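Beta-agarase AgaA (PDB 3WZ1) hydrolyses the beta-1,4 galactosidic linkages of agarose in an endo fashion, giving neoagarotetraose as the main product, through the GH16 catalytic domain described here. Local coordinates at residues M113-D118 with I249-A254; A75-R80 with R261-V266. All coordinates share one frame; numbering follows the deposited sequence.

Interactions 1 and 2 are both largely buried and lie on the same side of the catalytic domain, their centres about 10 Å apart. Interaction 1 is apolar: side chains from the loop just before strand 116-123 meet the loop ahead of helix 253-256, with no hydrogen bond across. Interaction 2 joins two strands by backbone bonds and adds hydroxyl contacts where the pairing ends. Along the chain, interaction 1 is nested inside the loop that interaction 2 closes, and helix 253-256 comes just before strand 264-276. A salt bridge connects the two, with R80 NE 2.7 Å from D253 OD1. S117 CB also packs on Y264 CD1.

Interaction 1: residues M113-D118 with I249-A254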
ATOM      1  N   MET A 113      12.638   3.888   7.646  1.00  9.61           N
ATOM      2  CA  MET A 113      13.466   4.181   6.499  1.00  9.30           C
ATOM      3  C   MET A 113      12.873   5.326   5.702  1.00  9.03           C
ATOM      4  O   MET A 113      11.682   5.647   5.824  1.00  9.22           O
ATOM      5  CB  MET A 113      13.539   2.957   5.583  1.00  9.58           C
ATOM      6  CG  MET A 113      14.061   1.680   6.198  1.00  9.49           C
ATOM      7  SD  MET A 113      15.851   1.707   6.485  1.00  9.62           S
ATOM      8  CE  MET A 113      16.455   1.029   4.931  1.00  9.88           C
ATOM      9  N   VAL A 114      13.692   5.932   4.844  1.00  8.68           N
ATOM     10  CA  VAL A 114      13.207   6.966   3.933  1.00  9.22           C
ATOM     11  C   VAL A 114      12.441   6.393   2.741  1.00  8.42           C
ATOM     12  O   VAL A 114      11.821   7.119   1.959  1.00  8.95           O
ATOM     13  CB  VAL A 114      14.324   7.895   3.441  1.00  9.25           C
ATOM     14  CG1 VAL A 114      14.925   8.643   4.622  1.00  9.62           C
ATOM     15  CG2 VAL A 114      15.406   7.145   2.650  1.00  9.37           C
ATOM     16  N   LEU A 115      12.540   5.079   2.577  1.00  8.35           N
ATOM     17  CA  LEU A 115      11.757   4.354   1.584  1.00  8.50           C
ATOM     18  C   LEU A 115      10.276   4.483   1.847  1.00  8.33           C
ATOM     19  O   LEU A 115       9.848   4.573   2.995  1.00  8.54           O
ATOM     20  CB  LEU A 115      12.116   2.875   1.652  1.00  8.64           C
ATOM     21  CG  LEU A 115      13.577   2.523   1.392  1.00  8.85           C
ATOM     22  CD1 LEU A 115      13.872   1.112   1.848  1.00  9.08           C
ATOM     23  CD2 LEU A 115      13.872   2.685  -0.089  1.00  9.03           C
ATOM     24  N   ALA A 116       9.488   4.406   0.777  1.00  7.83           N
ATOM     25  CA  ALA A 116       8.042   4.243   0.919  1.00  7.80           C
ATOM     26  C   ALA A 116       7.709   2.832   1.388  1.00  8.02           C
ATOM     27  O   ALA A 116       8.219   1.866   0.817  1.00  7.93           O
ATOM     28  CB  ALA A 116       7.355   4.508  -0.417  1.00  7.82           C
ATOM     29  N   SER A 117       6.875   2.719   2.431  1.00  7.54           N
ATOM     30  CA  SER A 117       6.206   1.480   2.831  1.00  7.59           C
ATOM     31  C   SER A 117       4.802   1.568   2.252  1.00  7.55           C
ATOM     32  O   SER A 117       4.066   2.528   2.541  1.00  7.57           O
ATOM     33  CB  SER A 117       6.151   1.312   4.359  1.00  7.93           C
ATOM     34  OG  SER A 117       7.449   1.219   4.936  1.00  7.76           O
ATOM     35  N   ASP A 118       4.436   0.603   1.402  1.00  7.68           N
ATOM     36  CA  ASP A 118       3.233   0.717   0.564  1.00  7.58           C
ATOM     37  C   ASP A 118       2.257  -0.453   0.680  1.00  7.51           C
ATOM     38  O   ASP A 118       2.660  -1.619   0.752  1.00  7.51           O
ATOM     39  CB  ASP A 118       3.600   0.849  -0.917  1.00  7.76           C
ATOM     40  CG  ASP A 118       4.547   1.997  -1.202  1.00  7.97           C
ATOM     41  OD1 ASP A 118       4.335   3.091  -0.629  1.00  8.23           O
ATOM     42  OD2 ASP A 118       5.484   1.821  -2.049  1.00  8.95           O
ATOM     43  N   ILE A 249      17.525  11.864  -1.356  1.00 12.90           N
ATOM     44  CA  ILE A 249      17.031  11.121  -0.193  1.00 12.69           C
ATOM     45  C   ILE A 249      16.830   9.655  -0.582  1.00 12.25           C
ATOM     46  O   ILE A 249      15.906   9.318  -1.320  1.00 12.09           O
ATOM     47  CB  ILE A 249      15.732  11.722   0.375  1.00 13.11           C
ATOM     48  CG1 ILE A 249      16.003  13.137   0.910  1.00 14.06           C
ATOM     49  CG2 ILE A 249      15.171  10.839   1.486  1.00 12.67           C
ATOM     50  CD1 ILE A 249      14.806  13.772   1.572  1.00 14.84           C
ATOM     51  N   THR A 250      17.696   8.809  -0.049  1.00 11.19           N
ATOM     52  CA  THR A 250      17.728   7.378  -0.343  1.00 11.12           C
ATOM     53  C   THR A 250      18.469   6.704   0.810  1.00 10.87           C
ATOM     54  O   THR A 250      19.308   7.345   1.477  1.00 11.04           O
ATOM     55  CB  THR A 250      18.387   7.122  -1.738  1.00 11.46           C
ATOM     56  OG1 THR A 250      18.197   5.755  -2.145  1.00 10.83           O
ATOM     57  CG2 THR A 250      19.877   7.387  -1.696  1.00 11.74           C
ATOM     58  N   PRO A 251      18.184   5.423   1.081  1.00 10.39           N
ATOM     59  CA  PRO A 251      18.823   4.818   2.239  1.00 10.26           C
ATOM     60  C   PRO A 251      20.345   4.738   2.151  1.00 10.69           C
ATOM     61  O   PRO A 251      20.908   4.540   1.065  1.00 10.47           O
ATOM     62  CB  PRO A 251      18.256   3.402   2.278  1.00 10.43           C
ATOM     63  CG  PRO A 251      16.968   3.521   1.569  1.00 10.33           C
ATOM     64  CD  PRO A 251      17.177   4.519   0.483  1.00 10.21           C
ATOM     65  N   THR A 252      20.986   4.854   3.299  1.00 10.76           N
ATOM     66  CA  THR A 252      22.421   4.625   3.393  1.00 10.84           C
ATOM     67  C   THR A 252      22.694   3.130   3.594  1.00 10.94           C
ATOM     68  O   THR A 252      21.816   2.346   3.999  1.00 10.43           O
ATOM     69  CB  THR A 252      23.027   5.385   4.580  1.00 10.77           C
ATOM     70  OG1 THR A 252      22.491   4.860   5.799  1.00 11.13           O
ATOM     71  CG2 THR A 252      22.738   6.880   4.480  1.00 10.98           C
ATOM     72  N   ASP A 253      23.937   2.709   3.349  1.00 11.63           N
ATOM     73  CA  ASP A 253      24.316   1.340   3.629  1.00 11.79           C
ATOM     74  C   ASP A 253      24.087   0.971   5.108  1.00 11.32           C
ATOM     75  O   ASP A 253      23.672  -0.128   5.420  1.00 11.36           O
ATOM     76  CB  ASP A 253      25.804   1.104   3.318  1.00 12.64           C
ATOM     77  CG  ASP A 253      26.124   1.154   1.843  1.00 14.42           C
ATOM     78  OD1 ASP A 253      25.232   1.358   1.001  1.00 15.45           O
ATOM     79  OD2 ASP A 253      27.317   0.974   1.510  1.00 16.09           O
ATOM     80  N   ALA A 254      24.348   1.911   6.012  1.00 11.68           N
ATOM     81  CA  ALA A 254      24.187   1.652   7.436  1.00 11.19           C
ATOM     82  C   ALA A 254      22.721   1.392   7.796  1.00 10.80           C
ATOM     83  O   ALA A 254      22.420   0.511   8.585  1.00 10.85           O
ATOM     84  CB  ALA A 254      24.734   2.809   8.258  1.00 11.45           C
TER
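V114 and L115, at the entry to strand 116-123 of the GH16 jelly roll, pack with M113 against I249 and P251 in the loop that leads into helix 253-256. P251 is the centre of the contact. With CG anti to the carbonyl carbon (chi1 -60°), L115 brings CG to 3.5 Å and CD2 to 3.6 Å from P251 CG. The L115 side chain crosses the proline ring at about a right angle, and its CD1 also comes near P251 CG. M113 approaches another corner of the ring. Its chain is bent at chi2 and chi3, and CE ends 4.0 Å from P251 CB.

V114 fills the step between the proline and the isoleucine. Its CG2 touches the T250-P251 peptide, 3.6 Å from P251 N, and packs on P251 CD at 3.8 Å. V114 CB lies 3.6 Å from I249 CG2, and the other methyl, CG1, also touches it.

In the jelly roll, strand 116-123 pairs with strand 128-135, which carries E129 and E134, the predicted nucleophile and proton donor. The L115 side chain is about 10 Å from that of E134. The contact joins the run into this strand to the loop before helix 253-256. L256 of the helix also touches M113 and P251.

Polar groups of the loop look elsewhere. T250 OG1 bonds to D240 OD1, and P251 O accepts from R80 NH2. T252 is the N-cap of helix 253-256: its side chain caps a backbone N of the helix, while E255 OE1 takes the T252 N-H.

Interaction 2: residues A75-R80 with R261-V266; sequences AITSGR and RNTYYV
T77 OG1 stands anti to its backbone N (chi1 -165°) and T263 OG1 anti to its carbonyl carbon (chi1 -56°), which sets the two hydroxyls 2.9 Å apart. The one proton of T77 OG1 can go to T263 OG1 or, weakly, to N262 O. S78 OG donates to N262 O at 2.8 Å, in the carbonyl plane and on a lone pair. T263 OG1 in turn donates to N262 OD1 at 2.7 Å, while N262 ND2 bonds to L256 O. An alanine at N262 would probably leave the T263 hydroxyl and the L256 carbonyl without these partners.

Beyond the hydroxyls the chains pair as antiparallel strands. I76 and Y264 form a hydrogen-bonded pair, with I76 N to Y264 O at 2.9 Å and Y264 N to I76 O at 2.8 Å. Their side chains lie side by side, I76 CB 3.9 Å from Y264 CD2. A75 CB meets T263 CG2 and Y265 CE1.

I76 and Y264 pack on strand 232-239, through M238 and I236. Strand 73-80 also pairs with strands 67-70 and 87-94, strand 264-276 with 102-109, and S78 touches L256 of helix 253-256.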
ATOM      1  N   ALA A  75       6.703  -9.903   5.933  1.00  9.12           N
ATOM      2  CA  ALA A  75       7.852  -9.015   6.041  1.00  9.06           C
ATOM      3  C   ALA A  75       8.307  -8.626   4.655  1.00  8.78           C
ATOM      4  O   ALA A  75       8.488  -9.493   3.790  1.00  9.10           O
ATOM      5  CB  ALA A  75       9.003  -9.690   6.781  1.00  9.35           C
ATOM      6  N   ILE A  76       8.451  -7.324   4.457  1.00  8.50           N
ATOM      7  CA  ILE A  76       9.043  -6.725   3.285  1.00  8.37           C
ATOM      8  C   ILE A  76      10.336  -6.079   3.757  1.00  8.74           C
ATOM      9  O   ILE A  76      10.309  -5.088   4.516  1.00  8.28           O
ATOM     10  CB  ILE A  76       8.115  -5.659   2.687  1.00  8.45           C
ATOM     11  CG1 ILE A  76       6.752  -6.216   2.291  1.00  8.57           C
ATOM     12  CG2 ILE A  76       8.796  -4.918   1.529  1.00  8.26           C
ATOM     13  CD1 ILE A  76       6.787  -7.289   1.214  1.00  8.55           C
ATOM     14  N   THR A  77      11.469  -6.591   3.295  1.00  8.79           N
ATOM     15  CA  THR A  77      12.754  -6.069   3.757  1.00  9.03           C
ATOM     16  C   THR A  77      13.520  -5.384   2.609  1.00  9.12           C
ATOM     17  O   THR A  77      12.993  -5.183   1.510  1.00  8.84           O
ATOM     18  CB  THR A  77      13.533  -7.146   4.527  1.00  9.25           C
ATOM     19  OG1 THR A  77      14.608  -6.550   5.273  1.00 10.08           O
ATOM     20  CG2 THR A  77      14.043  -8.227   3.602  1.00  9.40           C
ATOM     21  N   SER A  78      14.730  -4.958   2.927  1.00  9.27           N
ATOM     22  CA  SER A  78      15.537  -4.107   2.072  1.00  9.37           C
ATOM     23  C   SER A  78      17.005  -4.456   2.265  1.00  9.70           C
ATOM     24  O   SER A  78      17.421  -4.946   3.328  1.00 10.27           O
ATOM     25  CB  SER A  78      15.297  -2.633   2.380  1.00  9.31           C
ATOM     26  OG  SER A  78      15.598  -2.313   3.727  1.00  9.36           O
ATOM     27  N   GLY A  79      17.792  -4.194   1.232  1.00  9.50           N
ATOM     28  CA  GLY A  79      19.243  -4.362   1.315  1.00  9.92           C
ATOM     29  C   GLY A  79      19.925  -3.689   0.161  1.00 10.62           C
ATOM     30  O   GLY A  79      19.297  -3.400  -0.853  1.00 11.02           O
ATOM     31  N   ARG A  80      21.213  -3.416   0.322  1.00 10.46           N
ATOM     32  CA  ARG A  80      22.001  -2.844  -0.760  1.00 10.83           C
ATOM     33  C   ARG A  80      22.259  -3.919  -1.807  1.00 11.21           C
ATOM     34  O   ARG A  80      22.621  -5.061  -1.460  1.00 11.42           O
ATOM     35  CB  ARG A  80      23.334  -2.322  -0.238  1.00 11.16           C
ATOM     36  CG  ARG A  80      24.256  -1.774  -1.329  1.00 11.31           C
ATOM     37  CD  ARG A  80      23.702  -0.537  -1.997  1.00 11.49           C
ATOM     38  NE  ARG A  80      23.667   0.584  -1.072  1.00 11.42           N
ATOM     39  CZ  ARG A  80      22.765   1.558  -1.070  1.00 11.44           C
ATOM     40  NH1 ARG A  80      21.770   1.602  -1.966  1.00 11.77           N
ATOM     41  NH2 ARG A  80      22.856   2.519  -0.151  1.00 11.07           N
ATOM     42  N   ARG A 261      15.591  -1.534  11.520  1.00 13.34           N
ATOM     43  CA  ARG A 261      15.018  -0.443  10.739  1.00 13.19           C
ATOM     44  C   ARG A 261      14.571  -0.831   9.349  1.00 11.86           C
ATOM     45  O   ARG A 261      13.694  -0.177   8.792  1.00 10.85           O
ATOM     46  CB  ARG A 261      16.030   0.697  10.640  1.00 16.07           C
ATOM     47  CG  ARG A 261      16.164   1.436  11.957  1.00 18.67           C
ATOM     48  CD  ARG A 261      16.963   2.702  11.773  1.00 21.03           C
ATOM     49  NE  ARG A 261      18.383   2.412  11.690  1.00 22.44           N
ATOM     50  CZ  ARG A 261      19.301   3.282  11.303  1.00 23.77           C
ATOM     51  NH1 ARG A 261      18.928   4.499  10.933  1.00 24.67           N
ATOM     52  NH2 ARG A 261      20.593   2.915  11.266  1.00 22.57           N
ATOM     53  N   ASN A 262      15.145  -1.895   8.798  1.00 10.30           N
ATOM     54  CA  ASN A 262      15.106  -2.082   7.351  1.00  9.83           C
ATOM     55  C   ASN A 262      13.909  -2.884   6.862  1.00  9.93           C
ATOM     56  O   ASN A 262      13.841  -3.235   5.685  1.00  9.62           O
ATOM     57  CB  ASN A 262      16.434  -2.718   6.882  1.00 10.13           C
ATOM     58  CG  ASN A 262      16.622  -4.143   7.375  1.00 10.12           C
ATOM     59  OD1 ASN A 262      15.750  -4.737   8.000  1.00 10.15           O
ATOM     60  ND2 ASN A 262      17.790  -4.715   7.068  1.00 10.91           N
ATOM     61  N   THR A 263      12.943  -3.141   7.742  1.00  9.23           N
ATOM     62  CA  THR A 263      11.851  -4.035   7.403  1.00  9.39           C
ATOM     63  C   THR A 263      10.492  -3.429   7.727  1.00  9.27           C
ATOM     64  O   THR A 263      10.291  -2.842   8.799  1.00 10.35           O
ATOM     65  CB  THR A 263      12.017  -5.403   8.099  1.00  9.70           C
ATOM     66  OG1 THR A 263      13.301  -5.943   7.752  1.00  9.90           O
ATOM     67  CG2 THR A 263      10.957  -6.378   7.664  1.00 10.01           C
ATOM     68  N   TYR A 264       9.576  -3.625   6.777  1.00  8.64           N
ATOM     69  CA  TYR A 264       8.164  -3.181   6.836  1.00  8.37           C
ATOM     70  C   TYR A 264       7.338  -4.419   7.087  1.00  8.51           C
ATOM     71  O   TYR A 264       7.508  -5.415   6.391  1.00  8.19           O
ATOM     72  CB  TYR A 264       7.829  -2.545   5.483  1.00  8.32           C
ATOM     73  CG  TYR A 264       6.386  -2.364   5.044  1.00  8.28           C
ATOM     74  CD1 TYR A 264       5.392  -1.896   5.906  1.00  8.29           C
ATOM     75  CD2 TYR A 264       6.031  -2.582   3.727  1.00  8.18           C
ATOM     76  CE1 TYR A 264       4.106  -1.697   5.460  1.00  8.41           C
ATOM     77  CE2 TYR A 264       4.742  -2.350   3.266  1.00  8.28           C
ATOM     78  CZ  TYR A 264       3.771  -1.936   4.143  1.00  8.40           C
ATOM     79  OH  TYR A 264       2.471  -1.715   3.679  1.00  8.97           O
ATOM     80  N   TYR A 265       6.477  -4.396   8.103  1.00  8.56           N
ATOM     81  CA  TYR A 265       5.720  -5.589   8.511  1.00  8.95           C
ATOM     82  C   TYR A 265       4.241  -5.397   8.318  1.00  8.83           C
ATOM     83  O   TYR A 265       3.709  -4.341   8.657  1.00  8.54           O
ATOM     84  CB  TYR A 265       5.949  -5.934   9.996  1.00  9.54           C
ATOM     85  CG  TYR A 265       7.365  -6.275  10.334  1.00 10.14           C
ATOM     86  CD1 TYR A 265       7.859  -7.553  10.147  1.00 10.76           C
ATOM     87  CD2 TYR A 265       8.213  -5.310  10.855  1.00 10.85           C
ATOM     88  CE1 TYR A 265       9.168  -7.866  10.473  1.00 11.47           C
ATOM     89  CE2 TYR A 265       9.523  -5.611  11.159  1.00 11.38           C
ATOM     90  CZ  TYR A 265       9.983  -6.887  10.979  1.00 11.62           C
ATOM     91  OH  TYR A 265      11.311  -7.174  11.273  1.00 13.71           O
ATOM     92  N   VAL A 266       3.585  -6.425   7.797  1.00  8.33           N
ATOM     93  CA  VAL A 266       2.138  -6.392   7.584  1.00  8.32           C
ATOM     94  C   VAL A 266       1.509  -7.536   8.357  1.00  8.42           C
ATOM     95  O   VAL A 266       1.747  -8.700   8.069  1.00  8.40           O
ATOM     96  CB  VAL A 266       1.821  -6.442   6.076  1.00  8.54           C
ATOM     97  CG1 VAL A 266       0.309  -6.531   5.838  1.00  8.77           C
ATOM     98  CG2 VAL A 266       2.416  -5.226   5.388  1.00  8.48           C
TER